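Local structure of E3 ubiquitin-protein ligase TRIM65 (Homo sapiens, 7JL4) at residues L22-S28 and V62-F68; S148-F153 and Y164-F170. The protein attaches ubiquitin to target proteins as an E3 ligase in innate immunity, autophagy and inflammation, the part described here being its C-terminal PRY-SPRY (B30.2) domain. Residues are numbered along the deposited sequence.

Interaction 1: residues L22-S28 and V62-F68; sequences LTFDPVS and VQCAQSF
In the PRY part of this B30.2/SPRY beta-sandwich, extended L22-D25 runs against the end of strand 61-63 and the loop after it, with one backbone bridge, F24 to C64 (CA-CA 4.1 Å). L22, buried, turns its CD2 to the ring edge of F68 (CZ, 3.6 Å). T23 pairs doubly with Q66: T23 N donates to Q66 OE1 (2.9 Å) and Q66 NE2 to T23 OG1 (3.0 Å), as a carboxamide donates and accepts at once. T23 O receives A65 N at 2.8 Å. F24 (chi1 m) sends its ring inward, CD1 4.0 Å from V62 CG1, and meets C64 in an oblique sulfur-aromatic contact (SG to ring centroid 5.0 Å), which suits cysteine. D25 N donates to Q63 O (2.8 Å); its OD1 accepts V27 N (2.9 Å) in an Asx turn and OD2 takes Q63 NE2 (3.3 Å), while 26-28 have helical phi/psi without regular bonds. S28 OG (chi1 p) bridges the segments, donating to D25 O (2.8 Å) and accepting Q63 N at 3.1 Å.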
ATOM      1  N   LEU A  22      -1.918   7.921   7.913  1.00 25.30           N
ATOM      2  CA  LEU A  22      -1.027   6.798   8.183  1.00 20.03           C
ATOM      3  C   LEU A  22       0.422   7.255   8.319  1.00 20.95           C
ATOM      4  O   LEU A  22       0.823   8.293   7.778  1.00 24.56           O
ATOM      5  CB  LEU A  22      -1.110   5.757   7.055  1.00 18.99           C
ATOM      6  CG  LEU A  22      -2.477   5.163   6.711  1.00 21.62           C
ATOM      7  CD1 LEU A  22      -2.285   4.140   5.589  1.00 20.51           C
ATOM      8  CD2 LEU A  22      -3.187   4.583   7.932  1.00 26.54           C
ATOM      9  N   THR A  23       1.213   6.455   9.047  1.00 17.24           N
ATOM     10  CA  THR A  23       2.663   6.650   9.132  1.00 23.56           C
ATOM     11  C   THR A  23       3.362   5.303   8.989  1.00 24.61           C
ATOM     12  O   THR A  23       2.815   4.268   9.375  1.00 24.62           O
ATOM     13  CB  THR A  23       3.096   7.312  10.448  1.00 27.48           C
ATOM     14  OG1 THR A  23       2.601   6.553  11.555  1.00 28.79           O
ATOM     15  CG2 THR A  23       2.567   8.734  10.554  1.00 25.40           C
ATOM     16  N   PHE A  24       4.572   5.317   8.431  1.00 26.14           N
ATOM     17  CA  PHE A  24       5.338   4.079   8.306  1.00 21.05           C
ATOM     18  C   PHE A  24       5.900   3.642   9.660  1.00 26.73           C
ATOM     19  O   PHE A  24       6.095   4.451  10.573  1.00 25.74           O
ATOM     20  CB  PHE A  24       6.468   4.251   7.283  1.00 22.53           C
ATOM     21  CG  PHE A  24       5.972   4.452   5.883  1.00 26.57           C
ATOM     22  CD1 PHE A  24       5.314   3.425   5.213  1.00 25.96           C
ATOM     23  CD2 PHE A  24       6.147   5.667   5.235  1.00 25.86           C
ATOM     24  CE1 PHE A  24       4.852   3.608   3.894  1.00 21.81           C
ATOM     25  CE2 PHE A  24       5.711   5.855   3.920  1.00 26.59           C
ATOM     26  CZ  PHE A  24       5.046   4.828   3.252  1.00 21.27           C
ATOM     27  N   ASP A  25       6.106   2.330   9.799  1.00 22.09           N
ATOM     28  CA  ASP A  25       6.717   1.741  10.980  1.00 23.68           C
ATOM     29  C   ASP A  25       8.195   1.552  10.691  1.00 28.08           C
ATOM     30  O   ASP A  25       8.547   0.671   9.892  1.00 29.09           O
ATOM     31  CB  ASP A  25       6.047   0.399  11.302  1.00 27.10           C
ATOM     32  CG  ASP A  25       6.765  -0.401  12.377  1.00 36.94           C
ATOM     33  OD1 ASP A  25       7.751   0.086  12.976  1.00 36.13           O
ATOM     34  OD2 ASP A  25       6.344  -1.566  12.606  1.00 35.13           O
ATOM     35  N   PRO A  26       9.086   2.355  11.284  1.00 31.55           N
ATOM     36  CA  PRO A  26      10.530   2.234  10.971  1.00 27.99           C
ATOM     37  C   PRO A  26      11.159   0.920  11.395  1.00 32.97           C
ATOM     38  O   PRO A  26      12.180   0.535  10.812  1.00 33.52           O
ATOM     39  CB  PRO A  26      11.164   3.417  11.730  1.00 36.21           C
ATOM     40  CG  PRO A  26      10.115   3.877  12.733  1.00 38.72           C
ATOM     41  CD  PRO A  26       8.780   3.485  12.188  1.00 27.29           C
ATOM     42  N   VAL A  27      10.611   0.229  12.399  1.00 31.06           N
ATOM     43  CA  VAL A  27      11.193  -1.046  12.808  1.00 34.64           C
ATOM     44  C   VAL A  27      11.016  -2.088  11.703  1.00 32.26           C
ATOM     45  O   VAL A  27      11.878  -2.956  11.504  1.00 38.48           O
ATOM     46  CB  VAL A  27      10.579  -1.510  14.144  1.00 38.03           C
ATOM     47  CG1 VAL A  27      11.261  -2.796  14.635  1.00 46.39           C
ATOM     48  CG2 VAL A  27      10.696  -0.401  15.197  1.00 38.23           C
ATOM     49  N   SER A  28       9.912  -2.013  10.966  1.00 31.16           N
ATOM     50  CA  SER A  28       9.605  -2.955   9.891  1.00 34.31           C
ATOM     51  C   SER A  28      10.386  -2.689   8.606  1.00 34.65           C
ATOM     52  O   SER A  28      10.519  -3.597   7.770  1.00 32.54           O
ATOM     53  CB  SER A  28       8.108  -2.884   9.601  1.00 30.09           C
ATOM     54  OG  SER A  28       7.848  -1.761   8.763  1.00 27.55           O
ATOM     55  N   VAL A  62       7.735  -2.364   3.650  1.00 21.93           N
ATOM     56  CA  VAL A  62       7.601  -1.624   4.899  1.00 20.77           C
ATOM     57  C   VAL A  62       6.112  -1.582   5.199  1.00 23.72           C
ATOM     58  O   VAL A  62       5.294  -1.524   4.277  1.00 22.00           O
ATOM     59  CB  VAL A  62       8.197  -0.203   4.773  1.00 22.16           C
ATOM     60  CG1 VAL A  62       7.531   0.531   3.617  1.00 25.21           C
ATOM     61  CG2 VAL A  62       8.033   0.584   6.108  1.00 23.16           C
ATOM     62  N   GLN A  63       5.754  -1.623   6.488  1.00 22.85           N
ATOM     63  CA  GLN A  63       4.353  -1.550   6.892  1.00 21.23           C
ATOM     64  C   GLN A  63       4.099  -0.261   7.676  1.00 22.25           C
ATOM     65  O   GLN A  63       5.023   0.489   8.009  1.00 24.78           O
ATOM     66  CB  GLN A  63       3.946  -2.766   7.735  1.00 26.38           C
ATOM     67  CG  GLN A  63       4.598  -2.788   9.121  1.00 30.55           C
ATOM     68  CD  GLN A  63       4.252  -4.026   9.948  1.00 39.66           C
ATOM     69  OE1 GLN A  63       3.617  -4.959   9.462  1.00 34.76           O
ATOM     70  NE2 GLN A  63       4.654  -4.019  11.220  1.00 38.39           N
ATOM     71  N   CYS A  64       2.827   0.012   7.946  1.00 21.42           N
ATOM     72  CA  CYS A  64       2.465   1.222   8.674  1.00 20.62           C
ATOM     73  C   CYS A  64       2.306   0.914  10.151  1.00 19.61           C
ATOM     74  O   CYS A  64       2.204  -0.238  10.575  1.00 19.63           O
ATOM     75  CB  CYS A  64       1.173   1.827   8.122  1.00 25.59           C
ATOM     76  SG  CYS A  64       1.366   2.607   6.506  1.00 21.04           S
ATOM     77  N   ALA A  65       2.262   1.977  10.944  1.00 18.77           N
ATOM     78  CA  ALA A  65       2.077   1.854  12.377  1.00 23.92           C
ATOM     79  C   ALA A  65       0.619   1.738  12.776  1.00 25.60           C
ATOM     80  O   ALA A  65       0.332   1.690  13.977  1.00 34.04           O
ATOM     81  CB  ALA A  65       2.694   3.061  13.088  1.00 24.20           C
ATOM     82  N   GLN A  66      -0.305   1.723  11.827  1.00 23.37           N
ATOM     83  CA  GLN A  66      -1.732   1.642  12.130  1.00 20.62           C
ATOM     84  C   GLN A  66      -2.285   0.294  11.681  1.00 27.86           C
ATOM     85  O   GLN A  66      -1.836  -0.258  10.672  1.00 21.90           O
ATOM     86  CB  GLN A  66      -2.512   2.759  11.420  1.00 18.18           C
ATOM     87  CG  GLN A  66      -2.152   4.165  11.936  1.00 24.29           C
ATOM     88  CD  GLN A  66      -0.830   4.690  11.379  1.00 23.31           C
ATOM     89  OE1 GLN A  66      -0.413   4.341  10.258  1.00 22.52           O
ATOM     90  NE2 GLN A  66      -0.164   5.516  12.151  1.00 21.96           N
ATOM     91  N   SER A  67      -3.281  -0.219  12.414  1.00 18.61           N
ATOM     92  CA  SER A  67      -4.006  -1.436  12.030  1.00 19.46           C
ATOM     93  C   SER A  67      -5.512  -1.198  12.132  1.00 23.09           C
ATOM     94  O   SER A  67      -5.969  -0.331  12.899  1.00 21.93           O
ATOM     95  CB  SER A  67      -3.625  -2.600  12.944  1.00 21.26           C
ATOM     96  OG  SER A  67      -2.258  -2.915  12.776  1.00 23.65           O
ATOM     97  N   PHE A  68      -6.309  -2.019  11.425  1.00 17.35           N
ATOM     98  CA  PHE A  68      -7.761  -1.774  11.353  1.00 19.99           C
ATOM     99  C   PHE A  68      -8.565  -3.045  11.593  1.00 23.35           C
ATOM    100  O   PHE A  68      -8.210  -4.105  11.078  1.00 20.39           O
ATOM    101  CB  PHE A  68      -8.092  -1.136   9.981  1.00 20.16           C
ATOM    102  CG  PHE A  68      -7.306   0.130   9.723  1.00 22.28           C
ATOM    103  CD1 PHE A  68      -7.722   1.344  10.266  1.00 18.53           C
ATOM    104  CD2 PHE A  68      -6.100   0.093   9.014  1.00 25.34           C
ATOM    105  CE1 PHE A  68      -6.986   2.515  10.086  1.00 19.01           C
ATOM    106  CE2 PHE A  68      -5.354   1.261   8.822  1.00 26.42           C
ATOM    107  CZ  PHE A  68      -5.795   2.478   9.371  1.00 22.64           C
TER

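Interaction 2: residues S148-F153 and Y164-F170; sequences SGCLTF and YTFHALF
The antiparallel beta hairpin of strands 150-155 and 161-167 forms one edge of the seven-stranded sheet of the SPRY sandwich, 161-167 being outermost. Across 150-153 and 164-167 the axes lie 4.6 Å apart, with N-to-C directions at 165°, nearly antiparallel. L151 and F153 face F166 and Y164 as hydrogen-bonded pairs: L151 N to F166 O is 2.9 Å, F166 N to L151 O 2.8 Å, and F153 N to Y164 O 2.9 Å. C150-H167 and T152-T165 are the non-hydrogen-bonded pairs, CA-CA 4.7 and 4.2 Å. Beyond them G149 O accepts A168 N at 2.9 Å. G149 has positive phi (77°) and belongs with C150 to a G1 beta bulge opposite D145; a CB here would collide with A168 O, so glycine fits.

Side chains alternate between the faces. L151, F153 and F166 point into the sandwich, where F153 CE1 meets the F166 ring edge (CE2, 4.1 Å) and W112 of the other sheet stands edge-to-face to F166 and F170. On the outer face T152 and T165, both chi1 m, join OG1 to OG1 at 2.8 Å, while H167 (chi1 t) brings NE2 to S148 O in a weak 3.1 Å bond. Main-chain bonds hold the strands together but could form in other registers too; the bulge glycine, inward apolar side chains, paired hydroxyls and an imidazole bonded weakly to main-chain S148 O suit this one.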
ATOM      1  N   SER A 148     -18.563  -4.509   5.810  1.00 23.79           N
ATOM      2  CA  SER A 148     -19.001  -5.364   4.717  1.00 28.09           C
ATOM      3  C   SER A 148     -17.907  -6.312   4.237  1.00 33.18           C
ATOM      4  O   SER A 148     -18.202  -7.225   3.460  1.00 34.82           O
ATOM      5  CB  SER A 148     -19.462  -4.503   3.537  1.00 35.85           C
ATOM      6  OG  SER A 148     -18.329  -3.944   2.876  1.00 38.47           O
ATOM      7  N   GLY A 149     -16.665  -6.105   4.659  1.00 24.30           N
ATOM      8  CA  GLY A 149     -15.572  -6.949   4.222  1.00 26.24           C
ATOM      9  C   GLY A 149     -15.081  -6.660   2.821  1.00 29.16           C
ATOM     10  O   GLY A 149     -14.695  -7.590   2.099  1.00 28.20           O
ATOM     11  N   CYS A 150     -15.074  -5.399   2.412  1.00 23.28           N
ATOM     12  CA  CYS A 150     -14.694  -5.000   1.061  1.00 24.51           C
ATOM     13  C   CYS A 150     -13.462  -4.111   1.090  1.00 29.99           C
ATOM     14  O   CYS A 150     -13.388  -3.160   1.877  1.00 27.87           O
ATOM     15  CB  CYS A 150     -15.849  -4.264   0.374  1.00 28.31           C
ATOM     16  SG  CYS A 150     -17.378  -5.288   0.332  1.00 42.59           S
ATOM     17  N   LEU A 151     -12.511  -4.399   0.214  1.00 18.71           N
ATOM     18  CA  LEU A 151     -11.332  -3.565   0.039  1.00 18.84           C
ATOM     19  C   LEU A 151     -11.296  -3.137  -1.418  1.00 22.16           C
ATOM     20  O   LEU A 151     -11.249  -3.993  -2.311  1.00 20.90           O
ATOM     21  CB  LEU A 151     -10.065  -4.326   0.429  1.00 17.73           C
ATOM     22  CG  LEU A 151      -8.744  -3.744  -0.108  1.00 20.42           C
ATOM     23  CD1 LEU A 151      -8.470  -2.343   0.480  1.00 21.05           C
ATOM     24  CD2 LEU A 151      -7.582  -4.716   0.198  1.00 27.58           C
ATOM     25  N   THR A 152     -11.368  -1.833  -1.668  1.00 19.22           N
ATOM     26  CA  THR A 152     -11.387  -1.314  -3.032  1.00 22.02           C
ATOM     27  C   THR A 152     -10.222  -0.365  -3.223  1.00 25.41           C
ATOM     28  O   THR A 152     -10.006   0.527  -2.400  1.00 20.70           O
ATOM     29  CB  THR A 152     -12.687  -0.587  -3.368  1.00 21.92           C
ATOM     30  OG1 THR A 152     -13.793  -1.474  -3.156  1.00 24.93           O
ATOM     31  CG2 THR A 152     -12.668  -0.129  -4.863  1.00 21.06           C
ATOM     32  N   PHE A 153      -9.480  -0.566  -4.308  1.00 20.93           N
ATOM     33  CA  PHE A 153      -8.415   0.328  -4.722  1.00 21.81           C
ATOM     34  C   PHE A 153      -8.936   1.326  -5.744  1.00 25.02           C
ATOM     35  O   PHE A 153      -9.684   0.959  -6.664  1.00 24.59           O
ATOM     36  CB  PHE A 153      -7.259  -0.455  -5.348  1.00 21.49           C
ATOM     37  CG  PHE A 153      -6.561  -1.357  -4.405  1.00 18.62           C
ATOM     38  CD1 PHE A 153      -7.029  -2.634  -4.169  1.00 20.32           C
ATOM     39  CD2 PHE A 153      -5.445  -0.917  -3.716  1.00 22.50           C
ATOM     40  CE1 PHE A 153      -6.357  -3.476  -3.300  1.00 22.20           C
ATOM     41  CE2 PHE A 153      -4.785  -1.763  -2.832  1.00 22.33           C
ATOM     42  CZ  PHE A 153      -5.241  -3.017  -2.627  1.00 20.62           C
ATOM     43  N   TYR A 164     -10.178  -2.152  -8.524  1.00 21.15           N
ATOM     44  CA  TYR A 164     -10.420  -3.540  -8.153  1.00 19.19           C
ATOM     45  C   TYR A 164     -10.958  -3.600  -6.731  1.00 19.97           C
ATOM     46  O   TYR A 164     -10.503  -2.843  -5.865  1.00 19.21           O
ATOM     47  CB  TYR A 164      -9.146  -4.381  -8.255  1.00 20.70           C
ATOM     48  CG  TYR A 164      -9.494  -5.849  -8.361  1.00 25.89           C
ATOM     49  CD1 TYR A 164      -9.982  -6.381  -9.550  1.00 24.43           C
ATOM     50  CD2 TYR A 164      -9.402  -6.684  -7.251  1.00 26.08           C
ATOM     51  CE1 TYR A 164     -10.345  -7.732  -9.637  1.00 27.52           C
ATOM     52  CE2 TYR A 164      -9.733  -8.018  -7.333  1.00 24.76           C
ATOM     53  CZ  TYR A 164     -10.205  -8.535  -8.517  1.00 28.62           C
ATOM     54  OH  TYR A 164     -10.546  -9.868  -8.554  1.00 29.30           O
ATOM     55  N   THR A 165     -11.899  -4.520  -6.494  1.00 22.49           N
ATOM     56  CA  THR A 165     -12.437  -4.788  -5.165  1.00 24.42           C
ATOM     57  C   THR A 165     -12.228  -6.250  -4.792  1.00 26.20           C
ATOM     58  O   THR A 165     -12.628  -7.145  -5.542  1.00 22.35           O
ATOM     59  CB  THR A 165     -13.924  -4.446  -5.122  1.00 19.80           C
ATOM     60  OG1 THR A 165     -14.096  -3.065  -5.454  1.00 22.40           O
ATOM     61  CG2 THR A 165     -14.553  -4.739  -3.739  1.00 25.06           C
ATOM     62  N   PHE A 166     -11.626  -6.488  -3.626  1.00 22.09           N
ATOM     63  CA  PHE A 166     -11.616  -7.792  -2.971  1.00 22.89           C
ATOM     64  C   PHE A 166     -12.703  -7.852  -1.909  1.00 24.81           C
ATOM     65  O   PHE A 166     -12.965  -6.860  -1.219  1.00 21.81           O
ATOM     66  CB  PHE A 166     -10.283  -8.065  -2.268  1.00 21.96           C
ATOM     67  CG  PHE A 166      -9.113  -8.252  -3.194  1.00 23.76           C
ATOM     68  CD1 PHE A 166      -8.919  -9.470  -3.828  1.00 24.73           C
ATOM     69  CD2 PHE A 166      -8.163  -7.244  -3.356  1.00 21.60           C
ATOM     70  CE1 PHE A 166      -7.803  -9.667  -4.661  1.00 23.67           C
ATOM     71  CE2 PHE A 166      -7.036  -7.444  -4.180  1.00 24.15           C
ATOM     72  CZ  PHE A 166      -6.875  -8.647  -4.819  1.00 23.62           C
ATOM     73  N   HIS A 167     -13.294  -9.036  -1.744  1.00 24.92           N
ATOM     74  CA  HIS A 167     -14.181  -9.311  -0.620  1.00 28.22           C
ATOM     75  C   HIS A 167     -13.587 -10.405   0.252  1.00 30.45           C
ATOM     76  O   HIS A 167     -13.004 -11.360  -0.256  1.00 25.82           O
ATOM     77  CB  HIS A 167     -15.569  -9.733  -1.069  1.00 29.56           C
ATOM     78  CG  HIS A 167     -16.494  -9.986   0.079  1.00 36.96           C
ATOM     79  ND1 HIS A 167     -17.019 -11.227   0.353  1.00 44.07           N
ATOM     80  CD2 HIS A 167     -16.961  -9.159   1.045  1.00 31.47           C
ATOM     81  CE1 HIS A 167     -17.787 -11.152   1.429  1.00 42.26           C
ATOM     82  NE2 HIS A 167     -17.760  -9.908   1.872  1.00 33.55           N
ATOM     83  N   ALA A 168     -13.729 -10.268   1.568  1.00 26.12           N
ATOM     84  CA  ALA A 168     -13.199 -11.272   2.483  1.00 27.49           C
ATOM     85  C   ALA A 168     -13.903 -11.122   3.816  1.00 35.94           C
ATOM     86  O   ALA A 168     -14.368 -10.040   4.161  1.00 29.28           O
ATOM     87  CB  ALA A 168     -11.695 -11.112   2.701  1.00 24.55           C
ATOM     88  N   LEU A 169     -13.919 -12.203   4.589  1.00 27.06           N
ATOM     89  CA  LEU A 169     -14.380 -12.133   5.980  1.00 32.71           C
ATOM     90  C   LEU A 169     -13.147 -11.967   6.862  1.00 28.17           C
ATOM     91  O   LEU A 169     -12.625 -12.920   7.437  1.00 36.51           O
ATOM     92  CB  LEU A 169     -15.184 -13.375   6.326  1.00 43.47           C
ATOM     93  CG  LEU A 169     -16.423 -13.565   5.441  1.00 43.89           C
ATOM     94  CD1 LEU A 169     -17.402 -14.525   6.086  1.00 52.18           C
ATOM     95  CD2 LEU A 169     -17.116 -12.225   5.166  1.00 49.10           C
ATOM     96  N   PHE A 170     -12.667 -10.727   6.951  1.00 24.98           N
ATOM     97  CA  PHE A 170     -11.413 -10.446   7.647  1.00 25.58           C
ATOM     98  C   PHE A 170     -11.516 -10.843   9.116  1.00 36.26           C
ATOM     99  O   PHE A 170     -12.448 -10.434   9.807  1.00 38.28           O
ATOM    100  CB  PHE A 170     -11.071  -8.960   7.520  1.00 24.18           C
ATOM    101  CG  PHE A 170     -10.838  -8.507   6.103  1.00 26.93           C
ATOM    102  CD1 PHE A 170      -9.710  -8.921   5.407  1.00 24.65           C
ATOM    103  CD2 PHE A 170     -11.740  -7.663   5.479  1.00 26.22           C
ATOM    104  CE1 PHE A 170      -9.470  -8.486   4.085  1.00 24.73           C
ATOM    105  CE2 PHE A 170     -11.533  -7.233   4.155  1.00 27.97           C
ATOM    106  CZ  PHE A 170     -10.395  -7.647   3.458  1.00 26.76           C
TER

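In the fold
Both contacts lie in one two-sheet sandwich, their centres about 20 Å apart and their nearest atoms about 7 Å, without touching. Interaction 1 joins a loop to the end of an edge strand of the six-stranded sheet, while its inward side chains reach strand 185-188 of the other sheet; interaction 2 pairs two neighbouring strands of the seven-stranded sheet. Interaction 1 is the more buried, even S28 being enclosed, whereas interaction 2 lies at a more exposed sheet edge. Regular strand pairing sets the repeating bonds of 150-153 with 164-167, with a bulge at 149-150; between the irregular 22-28 and 62-68, side chains take part in most bonds, beside two purely main-chain ones.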